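Local structure of bacteriorhodopsin (Nanosalina sp., 6EYU) at residues Met1-Phe11 with Phe62-Trp73; Ile26-Leu34 with Gly45-Val53. The protein pumps protons inward across the membrane as a retinal-bearing xenorhodopsin, a microbial rhodopsin of the bacteriorhodopsin-like family. One frame throughout, in Å; residues are numbered along the deposited sequence.

In the fold
Contacts 1 and 2 lie at different depths of one helical bundle, their centres about 26 Å apart and their nearest atoms about 10 Å apart, so they do not touch. Helix 42-63 serves both: its residues 45-53 face helix 14-38 in contact 2, and its last turn, with the connection onward to helix 72-93, meets the N-terminal helix 2-7 in contact 1. Along the chain the order is 1-11, 26-34, 45-53, 62-73, which places the whole helical hairpin of contact 2 between the two segments of contact 1. One contact thus pairs two neighbouring transmembrane helices, the other covers a membrane-end connection, and both also reach the second subunit of the trimer.

Contact 1. Residues Met1-Phe11 with Phe62-Trp73; sequences MVYEAITAGGF and FLNQSFLSDYAW. With MUN ([(2~{S})-2,3-bis(oxidanyl)propyl] (~{E})-undec-2-enoate), chain K; MUN ([(2~{S})-2,3-bis(oxidanyl)propyl] (~{E})-undec-2-enoate), chain B; MUN ([(2~{S})-2,3-bis(oxidanyl)propyl] (~{E})-undec-2-enoate), chain U.
Asp70 grips the start of helix 2-7 through its carboxylate. OD1 takes a nearly straight hydrogen bond from the backbone N of Tyr3 at 2.8 Å (N-H...O 167°), arriving nearly along the C-O axis, while OD2 forms a long salt bridge with the N-terminal Met1 N at 3.6 Å. The start of helix 2-7 and the chain's terminal amine would probably both stabilise the negative charge of Asp70. The Tyr3 side chain swings out opposite its main-chain nitrogen (chi1 177°), which carries the ring to the 62-73 connection. Gln65 CB covers one face of the Tyr3 ring in a CH-pi contact, 3.6 Å from the centroid, and Thr7 CG2 of its own helix covers the other; Tyr3 OH lies 2.6 Å from a water that donates to Phe62 O. Replacing Tyr3 with an alanine would probably uncover Gln65 CB and leave that water without its phenol partner. In this seven-helix rhodopsin fold, the short N-terminal helix lies across the link between helix 42-63 and helix 72-93. Close apolar packing continues on the side facing the bundle, where Ile6 CD1 sits 3.6 Å from Trp73 CH2 and Val2 CG1 lies 4.0 Å from Trp73 CZ3; Trp73 in turn meets Trp77, and its side chain is about 7 Å from retinal at nearest atoms. The outer side is looser: Met1 is exposed, and a type II' turn from Ala8 to Phe11 brings the Phe11 ring back, with Phe11 CZ 3.4 Å from Phe62 O.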
loop_
_atom_site.group_PDB
_atom_site.type_symbol
_atom_site.label_atom_id
_atom_site.label_comp_id
_atom_site.label_asym_id
_atom_site.label_seq_id
_atom_site.Cartn_x
_atom_site.Cartn_y
_atom_site.Cartn_z
ATOM N N MET A 1 -23.788 -4.656 7.975
ATOM C CA MET A 1 -24.646 -4.090 9.055
ATOM C C MET A 1 -23.888 -4.036 10.378
ATOM O O MET A 1 -24.488 -3.868 11.440
ATOM C CB MET A 1 -25.915 -4.930 9.220
ATOM C CG MET A 1 -25.678 -6.431 9.168
ATOM S SD MET A 1 -24.982 -7.083 10.698
ATOM C CE MET A 1 -26.386 -6.937 11.802
ATOM N N VAL A 2 -22.563 -4.118 10.304
ATOM C CA VAL A 2 -21.740 -4.256 11.500
ATOM C C VAL A 2 -21.886 -3.036 12.405
ATOM O O VAL A 2 -22.148 -3.169 13.601
ATOM C CB VAL A 2 -20.252 -4.438 11.145
ATOM C CG1 VAL A 2 -19.396 -4.373 12.401
ATOM C CG2 VAL A 2 -20.037 -5.756 10.416
ATOM N N TYR A 3 -21.718 -1.850 11.831
ATOM C CA TYR A 3 -21.874 -0.610 12.584
ATOM C C TYR A 3 -23.231 -0.574 13.278
ATOM O O TYR A 3 -23.321 -0.290 14.472
ATOM C CB TYR A 3 -21.732 0.602 11.660
ATOM C CG TYR A 3 -21.957 1.927 12.356
ATOM C CD1 TYR A 3 -23.236 2.455 12.485
ATOM C CD2 TYR A 3 -20.915 2.572 13.010
ATOM C CE1 TYR A 3 -23.461 3.616 13.198
ATOM C CE2 TYR A 3 -21.131 3.737 13.722
ATOM C CZ TYR A 3 -22.404 4.257 13.809
ATOM O OH TYR A 3 -22.621 5.426 14.503
ATOM N N GLU A 4 -24.284 -0.874 12.523
ATOM C CA GLU A 4 -25.648 -0.721 13.016
ATOM C C GLU A 4 -25.896 -1.643 14.205
ATOM O O GLU A 4 -26.580 -1.271 15.157
ATOM C CB GLU A 4 -26.651 -1.029 11.902
ATOM C CG GLU A 4 -27.097 0.193 11.117
ATOM N N ALA A 5 -25.415 -2.877 14.099
ATOM C CA ALA A 5 -25.596 -3.865 15.156
ATOM C C ALA A 5 -24.862 -3.431 16.420
ATOM O O ALA A 5 -25.375 -3.576 17.529
ATOM C CB ALA A 5 -25.097 -5.225 14.697
ATOM N N ILE A 6 -23.631 -2.961 16.248
ATOM C CA ILE A 6 -22.780 -2.613 17.378
ATOM C C ILE A 6 -23.338 -1.405 18.123
ATOM O O ILE A 6 -23.332 -1.366 19.353
ATOM C CB ILE A 6 -21.346 -2.290 16.918
ATOM C CG1 ILE A 6 -20.589 -3.581 16.606
ATOM C CG2 ILE A 6 -20.614 -1.492 17.985
ATOM C CD1 ILE A 6 -19.181 -3.354 16.104
ATOM N N THR A 7 -23.769 -0.398 17.368
ATOM C CA THR A 7 -24.136 0.887 17.947
ATOM C C THR A 7 -25.624 0.925 18.273
ATOM O O THR A 7 -26.113 1.881 18.876
ATOM C CB THR A 7 -23.812 2.047 16.988
ATOM O OG1 THR A 7 -24.444 1.818 15.723
ATOM C CG2 THR A 7 -22.310 2.171 16.790
ATOM N N ALA A 8 -26.352 -0.086 17.811
ATOM C CA ALA A 8 -27.795 -0.142 18.012
ATOM C C ALA A 8 -28.119 -0.362 19.485
ATOM O O ALA A 8 -27.356 -1.001 20.211
ATOM C CB ALA A 8 -28.403 -1.250 17.165
ATOM N N GLY A 9 -29.246 0.188 19.925
ATOM C CA GLY A 9 -29.592 0.202 21.341
ATOM C C GLY A 9 -28.597 0.994 22.167
ATOM O O GLY A 9 -28.317 2.157 21.872
ATOM N N GLY A 10 -28.086 0.373 23.224
ATOM C CA GLY A 10 -27.326 1.088 24.242
ATOM C C GLY A 10 -25.944 1.484 23.759
ATOM O O GLY A 10 -25.295 2.348 24.349
ATOM N N PHE A 11 -25.464 0.800 22.725
ATOM C CA PHE A 11 -24.084 0.951 22.280
ATOM C C PHE A 11 -23.121 0.755 23.446
ATOM O O PHE A 11 -22.364 1.660 23.798
ATOM C CB PHE A 11 -23.876 2.333 21.657
ATOM C CG PHE A 11 -22.556 2.490 20.958
ATOM C CD1 PHE A 11 -21.655 1.439 20.906
ATOM C CD2 PHE A 11 -22.236 3.673 20.312
ATOM C CE1 PHE A 11 -20.445 1.576 20.252
ATOM C CE2 PHE A 11 -21.029 3.816 19.654
ATOM C CZ PHE A 11 -20.133 2.765 19.622
ATOM N N PHE A 62 -16.458 3.658 14.580
ATOM C CA PHE A 62 -17.522 3.107 15.411
ATOM C C PHE A 62 -18.226 4.206 16.203
ATOM O O PHE A 62 -19.388 4.058 16.583
ATOM C CB PHE A 62 -16.964 2.051 16.369
ATOM C CG PHE A 62 -16.322 0.883 15.675
ATOM C CD1 PHE A 62 -17.042 0.113 14.777
ATOM C CD2 PHE A 62 -15.012 0.533 15.952
ATOM C CE1 PHE A 62 -16.452 -0.960 14.133
ATOM C CE2 PHE A 62 -14.415 -0.538 15.311
ATOM C CZ PHE A 62 -15.136 -1.284 14.400
ATOM N N LEU A 63 -17.542 5.329 16.396
ATOM C CA LEU A 63 -18.122 6.466 17.105
ATOM C C LEU A 63 -18.939 7.337 16.157
ATOM O O LEU A 63 -19.708 8.193 16.595
ATOM C CB LEU A 63 -17.023 7.306 17.757
ATOM C CG LEU A 63 -16.131 6.575 18.762
ATOM C CD1 LEU A 63 -15.274 7.567 19.531
ATOM C CD2 LEU A 63 -16.971 5.736 19.714
ATOM N N ASN A 64 -18.654 7.217 14.864
ATOM C CA ASN A 64 -19.312 8.036 13.853
ATOM C C ASN A 64 -19.467 7.249 12.561
ATOM O O ASN A 64 -18.485 6.974 11.871
ATOM C CB ASN A 64 -18.497 9.302 13.583
ATOM C CG ASN A 64 -18.544 10.284 14.735
ATOM O OD1 ASN A 64 -17.553 10.475 15.441
ATOM N ND2 ASN A 64 -19.664 10.983 14.871
ATOM N N GLN A 65 -20.703 6.885 12.233
ATOM C CA GLN A 65 -20.953 6.039 11.075
ATOM C C GLN A 65 -20.297 6.628 9.834
ATOM O O GLN A 65 -20.465 7.808 9.529
ATOM C CB GLN A 65 -22.452 5.873 10.836
ATOM C CG GLN A 65 -22.805 5.620 9.379
ATOM C CD GLN A 65 -23.818 4.505 9.210
ATOM O OE1 GLN A 65 -23.540 3.488 8.575
ATOM N NE2 GLN A 65 -24.991 4.675 9.808
ATOM N N SER A 66 -19.688 5.755 9.040
ATOM C CA SER A 66 -19.151 6.135 7.743
ATOM C C SER A 66 -19.212 4.929 6.814
ATOM O O SER A 66 -19.657 3.853 7.214
ATOM C CB SER A 66 -17.705 6.612 7.891
ATOM O OG SER A 66 -16.796 5.532 7.762
ATOM N N PHE A 67 -18.807 5.118 5.563
ATOM C CA PHE A 67 -18.812 4.028 4.598
ATOM C C PHE A 67 -17.764 2.982 4.971
ATOM O O PHE A 67 -17.948 1.791 4.711
ATOM C CB PHE A 67 -18.552 4.560 3.187
ATOM C CG PHE A 67 -17.118 4.919 2.926
ATOM C CD1 PHE A 67 -16.665 6.208 3.158
ATOM C CD2 PHE A 67 -16.285 4.036 2.261
ATOM C CE1 PHE A 67 -15.371 6.571 2.836
ATOM C CE2 PHE A 67 -14.990 4.391 1.935
ATOM C CZ PHE A 67 -14.532 5.661 2.225
ATOM N N LEU A 68 -16.795 3.402 5.777
ATOM C CA LEU A 68 -15.721 2.515 6.216
ATOM C C LEU A 68 -16.138 1.682 7.426
ATOM O O LEU A 68 -15.439 0.743 7.810
ATOM C CB LEU A 68 -14.476 3.333 6.563
ATOM C CG LEU A 68 -13.277 3.138 5.635
ATOM C CD1 LEU A 68 -13.699 2.426 4.359
ATOM C CD2 LEU A 68 -12.630 4.477 5.320
ATOM N N SER A 69 -17.188 2.124 8.111
ATOM C CA SER A 69 -17.468 1.664 9.468
ATOM C C SER A 69 -17.613 0.145 9.514
ATOM O O SER A 69 -17.142 -0.502 10.449
ATOM C CB SER A 69 -18.743 2.321 9.998
ATOM O OG SER A 69 -18.605 3.730 10.055
ATOM N N ASP A 70 -18.384 -0.397 8.577
ATOM C CA ASP A 70 -18.721 -1.816 8.591
ATOM C C ASP A 70 -17.462 -2.669 8.481
ATOM O O ASP A 70 -17.474 -3.855 8.809
ATOM C CB ASP A 70 -19.675 -2.146 7.440
ATOM C CG ASP A 70 -21.126 -1.888 7.794
ATOM O OD1 ASP A 70 -21.438 -1.792 9.000
ATOM O OD2 ASP A 70 -21.959 -1.798 6.868
ATOM N N TYR A 71 -16.362 -2.043 8.072
ATOM C CA TYR A 71 -15.150 -2.777 7.727
ATOM C C TYR A 71 -13.937 -2.213 8.460
ATOM O O TYR A 71 -12.804 -2.353 8.001
ATOM C CB TYR A 71 -14.910 -2.723 6.217
ATOM C CG TYR A 71 -15.904 -3.527 5.412
ATOM C CD1 TYR A 71 -15.689 -4.876 5.158
ATOM C CD2 TYR A 71 -17.110 -2.971 5.010
ATOM C CE1 TYR A 71 -16.616 -5.628 4.462
ATOM C CE2 TYR A 71 -18.041 -3.713 4.309
ATOM C CZ TYR A 71 -17.789 -5.041 4.038
ATOM O OH TYR A 71 -18.715 -5.785 3.344
ATOM N N ALA A 72 -14.179 -1.583 9.606
ATOM C CA ALA A 72 -13.157 -0.776 10.261
ATOM C C ALA A 72 -12.055 -1.658 10.839
ATOM O O ALA A 72 -10.874 -1.319 10.760
ATOM C CB ALA A 72 -13.780 0.079 11.355
ATOM N N TRP A 73 -12.444 -2.786 11.424
ATOM C CA TRP A 73 -11.478 -3.731 11.973
ATOM C C TRP A 73 -10.463 -4.137 10.909
ATOM O O TRP A 73 -9.268 -4.240 11.185
ATOM C CB TRP A 73 -12.188 -4.974 12.512
ATOM C CG TRP A 73 -13.000 -4.716 13.743
ATOM C CD1 TRP A 73 -12.622 -3.999 14.842
ATOM C CD2 TRP A 73 -14.288 -5.264 14.050
ATOM N NE1 TRP A 73 -13.624 -4.007 15.780
ATOM C CE2 TRP A 73 -14.666 -4.762 15.310
ATOM C CE3 TRP A 73 -15.170 -6.107 13.367
ATOM C CZ2 TRP A 73 -15.886 -5.079 15.904
ATOM C CZ3 TRP A 73 -16.385 -6.410 13.951
ATOM C CH2 TRP A 73 -16.733 -5.896 15.207
HETATM C CAR MUN K . -7.031 -2.558 -0.574
HETATM C CAQ MUN K . -7.289 -4.008 -0.985
HETATM C CAP MUN K . -8.785 -4.308 -0.878
HETATM C CAO MUN K . -9.351 -3.611 0.360
HETATM C CAN MUN K . -10.611 -2.833 -0.024
HETATM C CAM MUN K . -10.762 -1.624 0.901
HETATM C CAK MUN K . -12.213 -1.139 0.874
HETATM C CAH MUN K . -12.742 -1.042 2.307
HETATM C CAF MUN K . -14.051 -0.247 2.320
HETATM C CAC MUN K . -15.171 -0.813 1.442
HETATM C CAA MUN K . -16.470 -0.001 1.430
HETATM O OAD MUN K . -16.478 1.184 1.760
HETATM O OAB MUN K . -17.568 -0.677 0.995
HETATM C CAE MUN K . -18.390 -1.014 2.116
HETATM C CAG MUN K . -19.778 -0.396 1.936
HETATM O OAJ MUN K . -19.653 0.887 1.319
HETATM C CAI MUN K . -20.631 -1.308 1.051
HETATM O OAL MUN K . -21.578 -2.008 1.862
HETATM C CAR MUN B . -8.637 3.555 5.072
HETATM C CAQ MUN B . -8.785 3.626 3.551
HETATM C CAP MUN B . -7.515 3.088 2.890
HETATM C CAO MUN B . -7.703 3.073 1.372
HETATM C CAN MUN B . -9.176 2.821 1.044
HETATM C CAM MUN B . -9.692 3.932 0.125
HETATM C CAK MUN B . -11.220 3.868 0.055
HETATM C CAH MUN B . -11.674 3.989 -1.403
HETATM C CAF MUN B . -12.042 5.443 -1.711
HETATM C CAC MUN B . -13.515 5.814 -1.513
HETATM C CAA MUN B . -14.526 4.701 -1.807
HETATM O OAD MUN B . -14.208 3.517 -1.713
HETATM O OAB MUN B . -15.798 5.129 -2.035
HETATM C CAE MUN B . -16.738 4.203 -1.481
HETATM C CAG MUN B . -18.088 4.898 -1.286
HETATM O OAJ MUN B . -17.917 6.043 -0.446
HETATM C CAI MUN B . -18.637 5.342 -2.644
HETATM O OAL MUN B . -19.735 6.237 -2.446
HETATM C CAN MUN U . -7.171 12.050 22.193
HETATM C CAM MUN U . -8.055 11.802 20.970
HETATM C CAK MUN U . -9.507 12.144 21.312
HETATM C CAH MUN U . -10.200 10.906 21.886
HETATM C CAF MUN U . -11.316 10.454 20.940
HETATM C CAC MUN U . -12.488 11.446 20.780
HETATM C CAA MUN U . -13.659 10.968 19.892
HETATM O OAD MUN U . -13.451 10.171 18.979
HETATM O OAB MUN U . -14.772 11.748 19.958
HETATM C CAE MUN U . -15.280 11.938 18.633
HETATM C CAG MUN U . -16.753 11.527 18.580
HETATM O OAJ MUN U . -17.193 11.157 19.889
HETATM C CAI MUN U . -17.590 12.701 18.070
HETATM O OAL MUN U . -18.974 12.444 18.320
HETATM O O HOH W 1 -21.708 5.559 16.946
#

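Contact 2. Residues Ile26-Leu34 with Gly45-Val53; sequences ISGLLFLYL and GIIHFFIVV. With MUN ([(2~{S})-2,3-bis(oxidanyl)propyl] (~{E})-undec-2-enoate), chain O; MUN ([(2~{S})-2,3-bis(oxidanyl)propyl] (~{E})-undec-2-enoate), chain C.
Gly45 meets Phe31 and Leu32 where helices 14-38 and 42-63, consecutive transmembrane helices of the seven-helix rhodopsin fold, pack as an antiparallel hairpin; the axes of 26-34 and 45-53 approach to 7.8 Å, with their directions 175° apart. Gly45 CA lies 4.8 Å from Phe31 CA, a spacing its missing side chain allows. One residue on, Ile46 CD1 touches Leu32 CD2 at 4.1 Å and also borders a monoacylglycerol chain. His48 lies against Phe31: its CB sits over the ring face, 3.9 Å from the centroid, and the imidazole turns an edge toward that same ring with the planes at 55°. Its NE2 is hydrogen-bonded to Asp220 of helix 198-230, tying a third helix to the pair. Phe49 follows, its ring swung out by chi1 (170°) to lie beside Leu32. Leu32 CD1 rests over one face of the Phe49 ring, 3.9 Å from its centroid; Val53 CG2 covers the other, and Gly28 O comes up at the edge, 3.3 Å from Phe49 CD1. Val52 splits its branches: CG1 meets the edge of the Phe31 ring, 3.7 Å from Phe31 CE2, and CG2 packs on Gly28 CA at 3.6 Å. Gly28 and Gly45 thus permit close backbone approach at two levels. With no hydrogen bond between the segments, their cohesion rests on apolar and aromatic packing, and the buried polar end of His48 finds its partner on helix 198-230.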
loop_
_atom_site.group_PDB
_atom_site.type_symbol
_atom_site.label_atom_id
_atom_site.label_comp_id
_atom_site.label_asym_id
_atom_site.label_seq_id
_atom_site.Cartn_x
_atom_site.Cartn_y
_atom_site.Cartn_z
ATOM N N ILE A 26 -2.303 8.386 23.447
ATOM C CA ILE A 26 -1.379 8.694 24.532
ATOM C C ILE A 26 -0.172 7.761 24.500
ATOM O O ILE A 26 0.971 8.217 24.482
ATOM C CB ILE A 26 -2.069 8.580 25.906
ATOM C CG1 ILE A 26 -2.681 9.925 26.301
ATOM C CG2 ILE A 26 -1.074 8.124 26.962
ATOM C CD1 ILE A 26 -3.877 9.804 27.220
ATOM N N SER A 27 -0.435 6.465 24.367
ATOM C CA SER A 27 0.626 5.487 24.157
ATOM C C SER A 27 1.519 5.901 22.991
ATOM O O SER A 27 2.739 5.756 23.049
ATOM C CB SER A 27 0.028 4.105 23.887
ATOM O OG SER A 27 -0.509 3.542 25.071
ATOM N N GLY A 28 0.901 6.416 21.934
ATOM C CA GLY A 28 1.630 6.804 20.731
ATOM C C GLY A 28 2.665 7.877 21.008
ATOM O O GLY A 28 3.814 7.768 20.581
ATOM N N LEU A 29 2.233 8.957 21.652
ATOM C CA LEU A 29 3.145 10.017 22.066
ATOM C C LEU A 29 4.301 9.435 22.874
ATOM O O LEU A 29 5.462 9.782 22.652
ATOM C CB LEU A 29 2.401 11.060 22.904
ATOM C CG LEU A 29 1.864 12.288 22.162
ATOM C CD1 LEU A 29 1.788 12.041 20.662
ATOM C CD2 LEU A 29 0.502 12.680 22.711
ATOM N N LEU A 30 3.980 8.517 23.780
ATOM C CA LEU A 30 4.981 7.933 24.666
ATOM C C LEU A 30 5.979 7.091 23.875
ATOM O O LEU A 30 7.184 7.154 24.118
ATOM C CB LEU A 30 4.307 7.072 25.738
ATOM C CG LEU A 30 4.035 7.756 27.080
ATOM C CD1 LEU A 30 4.075 9.270 26.941
ATOM C CD2 LEU A 30 2.698 7.303 27.646
ATOM N N PHE A 31 5.476 6.315 22.920
ATOM C CA PHE A 31 6.329 5.440 22.121
ATOM C C PHE A 31 7.422 6.245 21.424
ATOM O O PHE A 31 8.558 5.788 21.302
ATOM C CB PHE A 31 5.499 4.683 21.080
ATOM C CG PHE A 31 4.605 3.628 21.667
ATOM C CD1 PHE A 31 4.929 3.009 22.863
ATOM C CD2 PHE A 31 3.479 3.200 20.982
ATOM C CE1 PHE A 31 4.094 2.057 23.416
ATOM C CE2 PHE A 31 2.634 2.255 21.534
ATOM C CZ PHE A 31 2.941 1.683 22.752
ATOM N N LEU A 32 7.067 7.436 20.954
ATOM C CA LEU A 32 8.011 8.291 20.242
ATOM C C LEU A 32 9.115 8.768 21.179
ATOM O O LEU A 32 10.254 8.973 20.759
ATOM C CB LEU A 32 7.285 9.496 19.640
ATOM C CG LEU A 32 6.343 9.167 18.480
ATOM C CD1 LEU A 32 5.778 10.438 17.865
ATOM C CD2 LEU A 32 7.066 8.335 17.433
ATOM N N TYR A 33 8.766 8.958 22.447
ATOM C CA TYR A 33 9.694 9.510 23.426
ATOM C C TYR A 33 10.574 8.410 24.011
ATOM O O TYR A 33 11.733 8.645 24.351
ATOM C CB TYR A 33 8.921 10.213 24.545
ATOM C CG TYR A 33 9.679 10.324 25.848
ATOM C CD1 TYR A 33 10.559 11.378 26.064
ATOM C CD2 TYR A 33 9.331 9.536 26.937
ATOM C CE1 TYR A 33 11.150 11.575 27.298
ATOM C CE2 TYR A 33 9.917 9.724 28.175
ATOM C CZ TYR A 33 10.833 10.739 28.347
ATOM O OH TYR A 33 11.437 10.915 29.570
ATOM N N LEU A 34 10.045 7.190 24.041
ATOM C CA LEU A 34 10.639 6.123 24.838
ATOM C C LEU A 34 12.017 5.739 24.309
ATOM O O LEU A 34 12.903 5.376 25.084
ATOM C CB LEU A 34 9.727 4.894 24.851
ATOM C CG LEU A 34 9.173 4.512 26.225
ATOM C CD1 LEU A 34 10.111 4.977 27.328
ATOM C CD2 LEU A 34 7.781 5.096 26.421
ATOM N N GLY A 45 10.125 2.925 18.249
ATOM C CA GLY A 45 9.173 3.969 18.611
ATOM C C GLY A 45 8.278 4.361 17.451
ATOM O O GLY A 45 7.062 4.475 17.607
ATOM N N ILE A 46 8.887 4.638 16.302
ATOM C CA ILE A 46 8.128 4.997 15.108
ATOM C C ILE A 46 7.035 3.966 14.855
ATOM O O ILE A 46 5.859 4.309 14.731
ATOM C CB ILE A 46 9.030 5.064 13.861
ATOM C CG1 ILE A 46 10.220 5.994 14.108
ATOM C CG2 ILE A 46 8.229 5.540 12.658
ATOM C CD1 ILE A 46 9.828 7.367 14.609
ATOM N N ILE A 47 7.432 2.700 14.800
ATOM C CA ILE A 47 6.551 1.639 14.332
ATOM C C ILE A 47 5.387 1.442 15.296
ATOM O O ILE A 47 4.236 1.321 14.877
ATOM C CB ILE A 47 7.313 0.309 14.187
ATOM C CG1 ILE A 47 8.220 0.353 12.955
ATOM C CG2 ILE A 47 6.337 -0.854 14.084
ATOM C CD1 ILE A 47 9.414 -0.572 13.044
ATOM N N HIS A 48 5.679 1.510 16.591
ATOM C CA HIS A 48 4.654 1.337 17.613
ATOM C C HIS A 48 3.745 2.561 17.685
ATOM O O HIS A 48 2.540 2.437 17.902
ATOM C CB HIS A 48 5.296 1.085 18.979
ATOM C CG HIS A 48 5.901 -0.278 19.117
ATOM N ND1 HIS A 48 5.148 -1.432 19.106
ATOM C CD2 HIS A 48 7.191 -0.671 19.241
ATOM C CE1 HIS A 48 5.942 -2.474 19.273
ATOM N NE2 HIS A 48 7.188 -2.041 19.349
ATOM N N PHE A 49 4.317 3.736 17.440
ATOM C CA PHE A 49 3.523 4.950 17.289
ATOM C C PHE A 49 2.419 4.739 16.261
ATOM O O PHE A 49 1.243 4.982 16.539
ATOM C CB PHE A 49 4.411 6.123 16.865
ATOM C CG PHE A 49 3.642 7.349 16.459
ATOM C CD1 PHE A 49 3.129 8.210 17.414
ATOM C CD2 PHE A 49 3.467 7.660 15.120
ATOM C CE1 PHE A 49 2.430 9.343 17.044
ATOM C CE2 PHE A 49 2.777 8.798 14.743
ATOM C CZ PHE A 49 2.250 9.635 15.706
ATOM N N PHE A 50 2.796 4.239 15.088
ATOM C CA PHE A 50 1.866 4.138 13.970
ATOM C C PHE A 50 0.834 3.044 14.220
ATOM O O PHE A 50 -0.316 3.157 13.796
ATOM C CB PHE A 50 2.622 3.851 12.673
ATOM C CG PHE A 50 3.068 5.087 11.948
ATOM C CD1 PHE A 50 2.144 6.043 11.555
ATOM C CD2 PHE A 50 4.415 5.364 11.793
ATOM C CE1 PHE A 50 2.555 7.224 10.968
ATOM C CE2 PHE A 50 4.833 6.541 11.203
ATOM C CZ PHE A 50 3.902 7.473 10.789
ATOM N N ILE A 51 1.244 1.992 14.920
ATOM C CA ILE A 51 0.341 0.892 15.238
ATOM C C ILE A 51 -0.884 1.404 15.990
ATOM O O ILE A 51 -2.019 1.145 15.588
ATOM C CB ILE A 51 1.037 -0.183 16.094
ATOM C CG1 ILE A 51 1.933 -1.060 15.217
ATOM C CG2 ILE A 51 0.001 -1.039 16.807
ATOM C CD1 ILE A 51 2.981 -1.826 15.994
ATOM N N VAL A 52 -0.651 2.148 17.066
ATOM C CA VAL A 52 -1.733 2.553 17.957
ATOM C C VAL A 52 -2.513 3.726 17.374
ATOM O O VAL A 52 -3.730 3.814 17.536
ATOM C CB VAL A 52 -1.206 2.950 19.349
ATOM C CG1 VAL A 52 -0.742 1.719 20.112
ATOM C CG2 VAL A 52 -0.086 3.971 19.227
ATOM N N VAL A 53 -1.805 4.640 16.720
ATOM C CA VAL A 53 -2.432 5.829 16.155
ATOM C C VAL A 53 -3.341 5.454 14.989
ATOM O O VAL A 53 -4.492 5.886 14.926
ATOM C CB VAL A 53 -1.382 6.839 15.659
ATOM C CG1 VAL A 53 -2.014 7.828 14.692
ATOM C CG2 VAL A 53 -0.747 7.562 16.836
HETATM C CAR MUN O . 0.727 3.191 6.735
HETATM C CAQ MUN O . 0.914 4.193 7.875
HETATM C CAP MUN O . 2.358 4.121 8.372
HETATM C CAO MUN O . 2.819 2.664 8.359
HETATM C CAN MUN O . 4.330 2.621 8.140
HETATM C CAM MUN O . 4.947 3.921 8.654
HETATM C CAK MUN O . 6.118 3.581 9.574
HETATM C CAH MUN O . 6.962 2.495 8.909
HETATM C CAF MUN O . 8.445 2.772 9.159
HETATM C CAC MUN O . 9.261 1.549 9.580
HETATM C CAA MUN O . 10.734 1.817 9.888
HETATM O OAD MUN O . 11.133 2.951 10.149
HETATM O OAB MUN O . 11.533 0.716 9.862
HETATM C CAE MUN O . 12.389 0.788 8.721
HETATM C CAG MUN O . 13.847 0.785 9.183
HETATM O OAJ MUN O . 14.212 -0.533 9.602
HETATM C CAI MUN O . 14.747 1.221 8.025
HETATM O OAL MUN O . 16.110 0.930 8.346
HETATM C CAR MUN C . 5.388 13.122 14.381
HETATM C CAQ MUN C . 5.376 11.747 13.708
HETATM C CAP MUN C . 6.576 10.938 14.197
HETATM C CAO MUN C . 7.764 11.878 14.404
HETATM C CAN MUN C . 9.061 11.072 14.350
HETATM C CAM MUN C . 9.843 11.279 15.648
HETATM C CAK MUN C . 11.309 10.917 15.414
HETATM C CAH MUN C . 12.198 12.071 15.878
HETATM C CAF MUN C . 13.576 11.527 16.256
HETATM C CAC MUN C . 14.737 12.049 15.407
HETATM C CAA MUN C . 15.949 11.120 15.318
HETATM O OAD MUN C . 16.017 10.110 16.017
HETATM O OAB MUN C . 17.011 11.638 14.645
HETATM C CAE MUN C . 18.134 11.714 15.527
HETATM C CAG MUN C . 18.189 13.104 16.167
HETATM O OAJ MUN C . 16.927 13.401 16.769
HETATM C CAI MUN C . 19.283 13.129 17.236
HETATM O OAL MUN C . 20.434 12.429 16.757
#